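Proline dehydrogenase (Deinococcus radiodurans, PDB 4H6Q) oxidises L-proline to delta-1-pyrroline-5-carboxylate with the help of FAD, passing the electrons to a quinone, the first step of proline breakdown to glutamate. Local coordinates at residues E34-A38 / L259-R263; F254-Y260 / Y275-L281. All coordinates share one frame; numbering follows the deposited sequence.

Contact 1. Residues E34-A38 / L259-R263; sequences ERFVA and LYGIR. With FAD (flavin-adenine dinucleotide), chain C.
Tyr260 turns one edge of its ring to the backbone of residues 34-38. Its CB passes 4.0 Å from Phe36 O. CG is anti to the backbone N (chi1 -178°), and this swings the CD2 edge onto the peptide between Phe36 and Val37. There CD2 meets Phe36 C at 3.5 Å, with Val37 N also near the ring plane at this edge. CE2 comes next to Arg35 O and to Ala38. At the tip, OH shares a water with Glu34 O. A second water joins the backbones by donating to both Phe36 O and Tyr260 O.

Arg35 reaches across in extended form. Its NE donates to Gly261 O at 3.1 Å, the oxygen lying in the guanidinium plane and the N-H above the carbonyl plane. NH2 adds a weak bond to the same oxygen. Gly261 is the third residue of a type II turn, and a CB here would run into Arg35 O.

Ile262 bridges protein and cofactor. Its CG1 meets the edge of the Phe36 ring at CE1, 3.8 Å away, while CD1 and CG2 touch the adenine, CG2 lying 3.7 Å from C4A of FAD. With an alanine here, the branches between Phe36 and the adenine are gone, which is likely to leave a gap there and both rings less firmly placed. The turn belongs to the loop after strand 254-259, one of the beta-alpha loops that line the cofactor site of this TIM barrel.

Contact 2. Residues F254-Y260 / Y275-L281; sequences FEFQMLY and YRVRVYL. With FAD (flavin-adenine dinucleotide), chain C; TFB (tetrahydrofuran-2-carboxylic acid), chain D; GOL (glycerol), chain E.
Arg278 and Glu255 form a salt bridge between neighbouring parallel strands of a beta-alpha-beta unit in the TIM barrel. Helix 264-272 makes the crossover. The backbones pair through Phe256 N to Arg276 O, Arg278 N to Phe256 O and Tyr280 N to Met258 O, with Tyr260 N to Tyr280 O beyond them.

The Arg278 chain turns at chi3 (-62°), and this brings NE to Glu255 OE1 at 2.9 Å. The oxygen lies in the guanidinium plane and is met on its syn side. The Glu255 chain, extended beyond CG, brings its carboxylate within reach of Arg278. Gln257 NE2 grips the same OE1 on its anti side, also at 2.9 Å, from the opposite face of the carboxylate. Two donors thus limit the rotation of this group. OE2 bonds to Tyr226 and to a glycerol, probably from the crystallisation liquor, to which Arg278 NH2 also donates. Arg278 NH1 reaches Gly59 O on strand 58-63.

Arg276 packs its CB on Glu255 CB at 3.4 Å, and its CD lies near Phe254 O. Its NH1 ends on Tyr226 OH, which therefore serves both residues. On the sheet face opposite Gln257 and Arg278, Phe256 turns its edge to the ring face of Tyr275 in an offset edge-to-face pair, the planes 73° apart. Met258 and Val277 there face the crossover helix.

Towards the active site, Leu259 CD2 touches Tyr280 CB. The Tyr280 hydroxyl bonds to Asp137, and one face of its ring carries CG of the bound tetrahydrofuroic acid, 3.3 Å above the plane.

After helix 23-33 the chain passes through residues 34-38, which lie ahead of the first barrel strand, 58-63. Contact 1 closes a loop of 220 residues from there to the turn after strand 254-259, and most of the barrel lies within it. Contact 2 closes a short loop of 14 residues around helix 264-272. The two loops cross rather than nest, since contact 2 starts inside the first and ends beyond it. They share Leu259 and Tyr260, and Ala38 packs on Leu281. Together they tie the segment after the N-terminal helix to the last two barrel strands, with FAD touching both contacts.

Contact 1. Residues E34-A38 / L259-R263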
loop_
_atom_site.group_PDB
_atom_site.type_symbol
_atom_site.label_atom_id
_atom_site.label_comp_id
_atom_site.label_asym_id
_atom_site.label_seq_id
_atom_site.Cartn_x
_atom_site.Cartn_y
_atom_site.Cartn_z
ATOM N N GLU A 34 -10.628 13.888 -7.167
ATOM C CA GLU A 34 -10.354 13.094 -8.364
ATOM C C GLU A 34 -8.901 13.163 -8.801
ATOM O O GLU A 34 -8.428 12.286 -9.530
ATOM C CB GLU A 34 -11.227 13.534 -9.508
ATOM C CG GLU A 34 -12.570 12.869 -9.563
ATOM C CD GLU A 34 -13.331 13.291 -10.802
ATOM O OE1 GLU A 34 -13.436 14.519 -11.027
ATOM O OE2 GLU A 34 -13.788 12.409 -11.562
ATOM N N ARG A 35 -8.153 14.139 -8.317
ATOM C CA ARG A 35 -6.716 14.052 -8.525
ATOM C C ARG A 35 -6.100 12.794 -7.915
ATOM O O ARG A 35 -5.166 12.182 -8.496
ATOM C CB ARG A 35 -6.028 15.284 -7.945
ATOM C CG ARG A 35 -4.527 15.103 -7.968
ATOM C CD ARG A 35 -3.845 16.372 -7.588
ATOM N NE ARG A 35 -2.414 16.149 -7.427
ATOM C CZ ARG A 35 -1.589 16.992 -6.812
ATOM N NH1 ARG A 35 -2.074 18.113 -6.283
ATOM N NH2 ARG A 35 -0.286 16.706 -6.716
ATOM N N PHE A 36 -6.623 12.415 -6.743
ATOM C CA PHE A 36 -6.040 11.380 -5.894
ATOM C C PHE A 36 -6.801 10.050 -5.945
ATOM O O PHE A 36 -6.283 9.035 -5.465
ATOM C CB PHE A 36 -6.026 11.869 -4.448
ATOM C CG PHE A 36 -5.246 13.112 -4.257
ATOM C CD1 PHE A 36 -3.846 13.086 -4.210
ATOM C CD2 PHE A 36 -5.909 14.315 -4.021
ATOM C CE1 PHE A 36 -3.120 14.273 -4.002
ATOM C CE2 PHE A 36 -5.182 15.482 -3.801
ATOM C CZ PHE A 36 -3.781 15.452 -3.793
ATOM N N VAL A 37 -8.048 10.062 -6.434
ATOM C CA VAL A 37 -8.950 8.894 -6.329
ATOM C C VAL A 37 -9.432 8.593 -7.720
ATOM O O VAL A 37 -9.887 9.521 -8.409
ATOM C CB VAL A 37 -10.149 9.222 -5.382
ATOM C CG1 VAL A 37 -11.158 8.079 -5.336
ATOM C CG2 VAL A 37 -9.623 9.624 -3.962
ATOM N N ALA A 38 -9.326 7.329 -8.178
ATOM C CA ALA A 38 -9.648 7.054 -9.576
ATOM C C ALA A 38 -11.134 7.336 -9.937
ATOM O O ALA A 38 -11.448 7.774 -11.067
ATOM C CB ALA A 38 -9.176 5.645 -9.992
ATOM N N LEU A 259 1.733 7.412 -4.979
ATOM C CA LEU A 259 0.283 7.512 -4.935
ATOM C C LEU A 259 -0.255 8.087 -6.246
ATOM O O LEU A 259 0.371 9.005 -6.832
ATOM C CB LEU A 259 -0.197 8.346 -3.734
ATOM C CG LEU A 259 0.272 7.874 -2.330
ATOM C CD1 LEU A 259 -0.302 8.838 -1.237
ATOM C CD2 LEU A 259 -0.179 6.465 -2.071
ATOM N N TYR A 260 -1.414 7.591 -6.656
ATOM C CA TYR A 260 -2.092 8.135 -7.850
ATOM C C TYR A 260 -2.143 9.658 -7.781
ATOM O O TYR A 260 -2.580 10.237 -6.747
ATOM C CB TYR A 260 -3.493 7.535 -7.901
ATOM C CG TYR A 260 -4.348 7.927 -9.084
ATOM C CD1 TYR A 260 -4.062 7.541 -10.408
ATOM C CD2 TYR A 260 -5.505 8.679 -8.875
ATOM C CE1 TYR A 260 -4.972 7.871 -11.472
ATOM C CE2 TYR A 260 -6.334 9.034 -9.882
ATOM C CZ TYR A 260 -6.081 8.651 -11.149
ATOM O OH TYR A 260 -6.996 9.087 -12.096
ATOM N N GLY A 261 -1.715 10.331 -8.860
ATOM C CA GLY A 261 -1.829 11.781 -8.939
ATOM C C GLY A 261 -0.666 12.568 -8.408
ATOM O O GLY A 261 -0.679 13.800 -8.524
ATOM N N ILE A 262 0.316 11.908 -7.788
ATOM C CA ILE A 262 1.416 12.635 -7.146
ATOM C C ILE A 262 2.725 12.354 -7.868
ATOM O O ILE A 262 3.153 11.183 -8.013
ATOM C CB ILE A 262 1.530 12.315 -5.622
ATOM C CG1 ILE A 262 0.190 12.534 -4.904
ATOM C CG2 ILE A 262 2.668 13.162 -4.973
ATOM C CD1 ILE A 262 0.189 12.318 -3.370
ATOM N N ARG A 263 3.328 13.414 -8.404
ATOM C CA ARG A 263 4.572 13.306 -9.204
ATOM C C ARG A 263 4.441 12.351 -10.375
ATOM O O ARG A 263 5.283 11.463 -10.586
ATOM C CB ARG A 263 5.814 12.983 -8.339
ATOM C CG ARG A 263 6.174 14.100 -7.286
ATOM C CD ARG A 263 6.380 15.495 -7.881
ATOM N NE ARG A 263 7.342 15.546 -8.986
ATOM C CZ ARG A 263 8.657 15.746 -8.839
ATOM N NH1 ARG A 263 9.175 15.880 -7.616
ATOM N NH2 ARG A 263 9.454 15.846 -9.913
HETATM P PA FAD C . 7.168 13.858 1.848
HETATM O O1A FAD C . 8.510 14.177 2.513
HETATM O O2A FAD C . 5.944 14.011 2.654
HETATM O O5B FAD C . 6.904 14.607 0.573
HETATM C C5B FAD C . 7.877 14.614 -0.460
HETATM C C4B FAD C . 7.452 15.419 -1.670
HETATM O O4B FAD C . 6.508 14.649 -2.379
HETATM C C3B FAD C . 6.732 16.678 -1.351
HETATM O O3B FAD C . 7.570 17.779 -1.040
HETATM C C2B FAD C . 5.930 16.862 -2.583
HETATM O O2B FAD C . 6.721 17.276 -3.675
HETATM C C1B FAD C . 5.466 15.463 -2.833
HETATM N N9A FAD C . 4.233 15.112 -2.127
HETATM C C8A FAD C . 4.075 14.101 -1.180
HETATM N N7A FAD C . 2.820 14.036 -0.734
HETATM C C5A FAD C . 2.101 15.006 -1.426
HETATM C C6A FAD C . 0.783 15.422 -1.400
HETATM N N6A FAD C . -0.182 14.796 -0.553
HETATM N N1A FAD C . 0.419 16.430 -2.209
HETATM C C2A FAD C . 1.294 17.039 -3.035
HETATM N N3A FAD C . 2.587 16.684 -3.097
HETATM C C4A FAD C . 2.982 15.681 -2.320
HETATM N N1 FAD C . 2.096 5.237 5.000
HETATM C C2 FAD C . 1.568 4.425 5.955
HETATM O O2 FAD C . 1.642 4.844 7.196
HETATM N N3 FAD C . 1.001 3.213 5.670
HETATM C C4 FAD C . 0.925 2.743 4.364
HETATM O O4 FAD C . 0.345 1.555 4.100
HETATM C C4X FAD C . 1.471 3.582 3.296
HETATM N N5 FAD C . 1.427 3.172 1.988
HETATM C C5X FAD C . 1.996 3.997 1.044
HETATM C C6 FAD C . 1.977 3.601 -0.303
HETATM C C7 FAD C . 2.583 4.419 -1.291
HETATM C C7M FAD C . 2.565 3.991 -2.756
HETATM C C8 FAD C . 3.201 5.630 -0.893
HETATM C C8M FAD C . 3.863 6.524 -1.907
HETATM C C9 FAD C . 3.183 6.032 0.451
HETATM C C9A FAD C . 2.609 5.221 1.410
HETATM N N10 FAD C . 2.640 5.637 2.756
HETATM C C10 FAD C . 2.062 4.825 3.701
HETATM C "C1'" FAD C . 3.295 6.864 3.177
HETATM C "C2'" FAD C . 2.426 8.061 3.407
HETATM O "O2'" FAD C . 1.339 7.941 2.497
HETATM C "C3'" FAD C . 3.536 9.135 3.304
HETATM O "O3'" FAD C . 4.052 9.584 4.522
HETATM C "C4'" FAD C . 3.303 10.281 2.400
HETATM O "O4'" FAD C . 3.098 9.716 1.154
HETATM C "C5'" FAD C . 4.539 11.169 2.416
HETATM O "O5'" FAD C . 4.961 11.370 1.103
HETATM P P FAD C . 6.479 11.205 0.653
HETATM O O1P FAD C . 7.261 9.927 1.082
HETATM O O2P FAD C . 6.426 11.633 -0.838
HETATM O O3P FAD C . 7.292 12.448 1.288
HETATM O O HOH W 1 -9.597 10.431 -11.179
HETATM O O HOH W 2 -3.734 9.162 -4.448
#

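Contact 2. Residues F254-Y260 / Y275-L281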
loop_
_atom_site.group_PDB
_atom_site.type_symbol
_atom_site.label_atom_id
_atom_site.label_comp_id
_atom_site.label_asym_id
_atom_site.label_seq_id
_atom_site.Cartn_x
_atom_site.Cartn_y
_atom_site.Cartn_z
ATOM N N PHE A 254 13.489 -4.649 -7.261
ATOM C CA PHE A 254 12.809 -3.664 -6.391
ATOM C C PHE A 254 11.986 -2.807 -7.296
ATOM O O PHE A 254 12.168 -2.850 -8.526
ATOM C CB PHE A 254 13.823 -2.793 -5.614
ATOM C CG PHE A 254 14.545 -1.839 -6.466
ATOM C CD1 PHE A 254 14.117 -0.527 -6.592
ATOM C CD2 PHE A 254 15.633 -2.266 -7.259
ATOM C CE1 PHE A 254 14.782 0.378 -7.454
ATOM C CE2 PHE A 254 16.277 -1.382 -8.110
ATOM C CZ PHE A 254 15.882 -0.083 -8.200
ATOM N N GLU A 255 11.098 -1.991 -6.731
ATOM C CA GLU A 255 10.327 -1.038 -7.544
ATOM C C GLU A 255 10.109 0.215 -6.728
ATOM O O GLU A 255 10.100 0.182 -5.471
ATOM C CB GLU A 255 8.992 -1.611 -8.001
ATOM C CG GLU A 255 8.003 -1.955 -6.858
ATOM C CD GLU A 255 6.939 -2.901 -7.300
ATOM O OE1 GLU A 255 5.736 -2.722 -6.941
ATOM O OE2 GLU A 255 7.281 -3.907 -8.010
ATOM N N PHE A 256 9.938 1.319 -7.450
ATOM C CA PHE A 256 9.451 2.566 -6.840
ATOM C C PHE A 256 7.935 2.510 -6.835
ATOM O O PHE A 256 7.306 1.939 -7.739
ATOM C CB PHE A 256 9.920 3.782 -7.643
ATOM C CG PHE A 256 11.395 4.023 -7.536
ATOM C CD1 PHE A 256 11.960 4.482 -6.344
ATOM C CD2 PHE A 256 12.236 3.669 -8.594
ATOM C CE1 PHE A 256 13.331 4.687 -6.249
ATOM C CE2 PHE A 256 13.580 3.868 -8.515
ATOM C CZ PHE A 256 14.158 4.363 -7.330
ATOM N N GLN A 257 7.335 3.132 -5.806
ATOM C CA GLN A 257 5.876 3.251 -5.744
ATOM C C GLN A 257 5.472 4.650 -5.376
ATOM O O GLN A 257 6.168 5.322 -4.604
ATOM C CB GLN A 257 5.258 2.282 -4.718
ATOM C CG GLN A 257 5.466 0.798 -5.101
ATOM C CD GLN A 257 4.684 -0.151 -4.199
ATOM O OE1 GLN A 257 4.141 0.265 -3.169
ATOM N NE2 GLN A 257 4.644 -1.436 -4.553
ATOM N N MET A 258 4.353 5.127 -5.968
ATOM C CA MET A 258 3.845 6.496 -5.730
ATOM C C MET A 258 2.329 6.403 -5.619
ATOM O O MET A 258 1.706 5.436 -6.129
ATOM C CB MET A 258 4.150 7.387 -6.942
ATOM C CG MET A 258 5.601 7.815 -7.015
ATOM S SD MET A 258 6.594 6.660 -7.925
ATOM C CE MET A 258 8.206 7.358 -7.481
ATOM N N LEU A 259 1.733 7.412 -4.979
ATOM C CA LEU A 259 0.283 7.512 -4.935
ATOM C C LEU A 259 -0.255 8.087 -6.246
ATOM O O LEU A 259 0.371 9.005 -6.832
ATOM C CB LEU A 259 -0.197 8.346 -3.734
ATOM C CG LEU A 259 0.272 7.874 -2.330
ATOM C CD1 LEU A 259 -0.302 8.838 -1.237
ATOM C CD2 LEU A 259 -0.179 6.465 -2.071
ATOM N N TYR A 260 -1.414 7.591 -6.656
ATOM C CA TYR A 260 -2.092 8.135 -7.850
ATOM C C TYR A 260 -2.143 9.658 -7.781
ATOM O O TYR A 260 -2.580 10.237 -6.747
ATOM C CB TYR A 260 -3.493 7.535 -7.901
ATOM C CG TYR A 260 -4.348 7.927 -9.084
ATOM C CD1 TYR A 260 -4.062 7.541 -10.408
ATOM C CD2 TYR A 260 -5.505 8.679 -8.875
ATOM C CE1 TYR A 260 -4.972 7.871 -11.472
ATOM C CE2 TYR A 260 -6.334 9.034 -9.882
ATOM C CZ TYR A 260 -6.081 8.651 -11.149
ATOM O OH TYR A 260 -6.996 9.087 -12.096
ATOM N N TYR A 275 13.369 1.618 -14.591
ATOM C CA TYR A 275 12.981 1.179 -13.239
ATOM C C TYR A 275 11.553 0.678 -13.229
ATOM O O TYR A 275 10.709 1.132 -14.022
ATOM C CB TYR A 275 13.131 2.335 -12.240
ATOM C CG TYR A 275 14.563 2.803 -12.102
ATOM C CD1 TYR A 275 15.488 2.075 -11.318
ATOM C CD2 TYR A 275 15.019 3.898 -12.803
ATOM C CE1 TYR A 275 16.781 2.488 -11.210
ATOM C CE2 TYR A 275 16.338 4.321 -12.717
ATOM C CZ TYR A 275 17.224 3.623 -11.933
ATOM O OH TYR A 275 18.542 4.059 -11.857
ATOM N N ARG A 276 11.252 -0.242 -12.347
ATOM C CA ARG A 276 9.862 -0.607 -12.103
ATOM C C ARG A 276 9.187 0.497 -11.294
ATOM O O ARG A 276 9.750 0.969 -10.298
ATOM C CB ARG A 276 9.796 -1.890 -11.283
ATOM C CG ARG A 276 10.240 -3.130 -12.075
ATOM C CD ARG A 276 10.216 -4.396 -11.204
ATOM N NE ARG A 276 10.493 -5.563 -12.066
ATOM C CZ ARG A 276 10.265 -6.814 -11.690
ATOM N NH1 ARG A 276 9.804 -7.029 -10.458
ATOM N NH2 ARG A 276 10.505 -7.831 -12.527
ATOM N N VAL A 277 7.955 0.831 -11.690
ATOM C CA VAL A 277 7.138 1.802 -10.972
ATOM C C VAL A 277 5.741 1.203 -10.825
ATOM O O VAL A 277 5.170 0.694 -11.793
ATOM C CB VAL A 277 7.020 3.137 -11.727
ATOM C CG1 VAL A 277 6.161 4.156 -10.926
ATOM C CG2 VAL A 277 8.389 3.721 -12.070
ATOM N N ARG A 278 5.167 1.259 -9.621
ATOM C CA ARG A 278 3.806 0.765 -9.392
ATOM C C ARG A 278 3.044 1.792 -8.586
ATOM O O ARG A 278 3.481 2.185 -7.501
ATOM C CB ARG A 278 3.845 -0.578 -8.646
ATOM C CG ARG A 278 2.450 -1.201 -8.529
ATOM C CD ARG A 278 2.490 -2.495 -7.718
ATOM N NE ARG A 278 3.325 -3.574 -8.292
ATOM C CZ ARG A 278 2.897 -4.476 -9.175
ATOM N NH1 ARG A 278 1.663 -4.416 -9.699
ATOM N NH2 ARG A 278 3.708 -5.482 -9.488
ATOM N N VAL A 279 1.897 2.221 -9.108
ATOM C CA VAL A 279 1.148 3.301 -8.512
ATOM C C VAL A 279 -0.003 2.772 -7.685
ATOM O O VAL A 279 -0.782 1.895 -8.123
ATOM C CB VAL A 279 0.625 4.269 -9.617
ATOM C CG1 VAL A 279 -0.475 5.203 -9.120
ATOM C CG2 VAL A 279 1.799 5.061 -10.166
ATOM N N TYR A 280 -0.129 3.306 -6.444
ATOM C CA TYR A 280 -1.216 2.979 -5.537
ATOM C C TYR A 280 -2.473 3.675 -6.055
ATOM O O TYR A 280 -2.519 4.917 -6.144
ATOM C CB TYR A 280 -0.808 3.449 -4.124
ATOM C CG TYR A 280 -1.669 2.937 -2.988
ATOM C CD1 TYR A 280 -1.191 1.939 -2.107
ATOM C CD2 TYR A 280 -2.949 3.492 -2.718
ATOM C CE1 TYR A 280 -1.953 1.458 -1.065
ATOM C CE2 TYR A 280 -3.739 3.010 -1.670
ATOM C CZ TYR A 280 -3.231 1.980 -0.862
ATOM O OH TYR A 280 -4.052 1.564 0.139
ATOM N N LEU A 281 -3.481 2.865 -6.387
ATOM C CA LEU A 281 -4.626 3.290 -7.202
ATOM C C LEU A 281 -5.901 3.045 -6.414
ATOM O O LEU A 281 -6.456 1.971 -6.396
ATOM C CB LEU A 281 -4.644 2.541 -8.529
ATOM C CG LEU A 281 -5.524 3.106 -9.642
ATOM C CD1 LEU A 281 -7.030 2.984 -9.412
ATOM C CD2 LEU A 281 -5.097 4.494 -9.977
HETATM P PA FAD C . 7.168 13.858 1.848
HETATM O O1A FAD C . 8.510 14.177 2.513
HETATM O O2A FAD C . 5.944 14.011 2.654
HETATM O O5B FAD C . 6.904 14.607 0.573
HETATM C C5B FAD C . 7.877 14.614 -0.460
HETATM C C4B FAD C . 7.452 15.419 -1.670
HETATM O O4B FAD C . 6.508 14.649 -2.379
HETATM C C3B FAD C . 6.732 16.678 -1.351
HETATM O O3B FAD C . 7.570 17.779 -1.040
HETATM C C2B FAD C . 5.930 16.862 -2.583
HETATM O O2B FAD C . 6.721 17.276 -3.675
HETATM C C1B FAD C . 5.466 15.463 -2.833
HETATM N N9A FAD C . 4.233 15.112 -2.127
HETATM C C8A FAD C . 4.075 14.101 -1.180
HETATM N N7A FAD C . 2.820 14.036 -0.734
HETATM C C5A FAD C . 2.101 15.006 -1.426
HETATM C C6A FAD C . 0.783 15.422 -1.400
HETATM N N6A FAD C . -0.182 14.796 -0.553
HETATM N N1A FAD C . 0.419 16.430 -2.209
HETATM C C2A FAD C . 1.294 17.039 -3.035
HETATM N N3A FAD C . 2.587 16.684 -3.097
HETATM C C4A FAD C . 2.982 15.681 -2.320
HETATM N N1 FAD C . 2.096 5.237 5.000
HETATM C C2 FAD C . 1.568 4.425 5.955
HETATM O O2 FAD C . 1.642 4.844 7.196
HETATM N N3 FAD C . 1.001 3.213 5.670
HETATM C C4 FAD C . 0.925 2.743 4.364
HETATM O O4 FAD C . 0.345 1.555 4.100
HETATM C C4X FAD C . 1.471 3.582 3.296
HETATM N N5 FAD C . 1.427 3.172 1.988
HETATM C C5X FAD C . 1.996 3.997 1.044
HETATM C C6 FAD C . 1.977 3.601 -0.303
HETATM C C7 FAD C . 2.583 4.419 -1.291
HETATM C C7M FAD C . 2.565 3.991 -2.756
HETATM C C8 FAD C . 3.201 5.630 -0.893
HETATM C C8M FAD C . 3.863 6.524 -1.907
HETATM C C9 FAD C . 3.183 6.032 0.451
HETATM C C9A FAD C . 2.609 5.221 1.410
HETATM N N10 FAD C . 2.640 5.637 2.756
HETATM C C10 FAD C . 2.062 4.825 3.701
HETATM C "C1'" FAD C . 3.295 6.864 3.177
HETATM C "C2'" FAD C . 2.426 8.061 3.407
HETATM O "O2'" FAD C . 1.339 7.941 2.497
HETATM C "C3'" FAD C . 3.536 9.135 3.304
HETATM O "O3'" FAD C . 4.052 9.584 4.522
HETATM C "C4'" FAD C . 3.303 10.281 2.400
HETATM O "O4'" FAD C . 3.098 9.716 1.154
HETATM C "C5'" FAD C . 4.539 11.169 2.416
HETATM O "O5'" FAD C . 4.961 11.370 1.103
HETATM P P FAD C . 6.479 11.205 0.653
HETATM O O1P FAD C . 7.261 9.927 1.082
HETATM O O2P FAD C . 6.426 11.633 -0.838
HETATM O O3P FAD C . 7.292 12.448 1.288
HETATM O OA TFB D . -1.764 4.055 3.177
HETATM C CA TFB D . -1.722 5.463 2.981
HETATM C C TFB D . -3.072 6.084 3.269
HETATM O OB TFB D . -3.148 7.334 3.405
HETATM C CB TFB D . -1.364 5.688 1.573
HETATM C CG TFB D . -1.766 4.451 0.912
HETATM C CD TFB D . -1.800 3.374 1.926
HETATM O OXT TFB D . -4.139 5.376 3.383
HETATM C C1 GOL E . 6.764 -7.199 -7.476
HETATM O O1 GOL E . 5.868 -6.084 -7.466
HETATM C C2 GOL E . 6.095 -8.514 -7.810
HETATM O O2 GOL E . 5.923 -8.489 -9.209
HETATM C C3 GOL E . 4.744 -8.599 -7.098
HETATM O O3 GOL E . 4.167 -9.883 -7.265
HETATM O O HOH W 3 13.384 -1.069 -10.612
#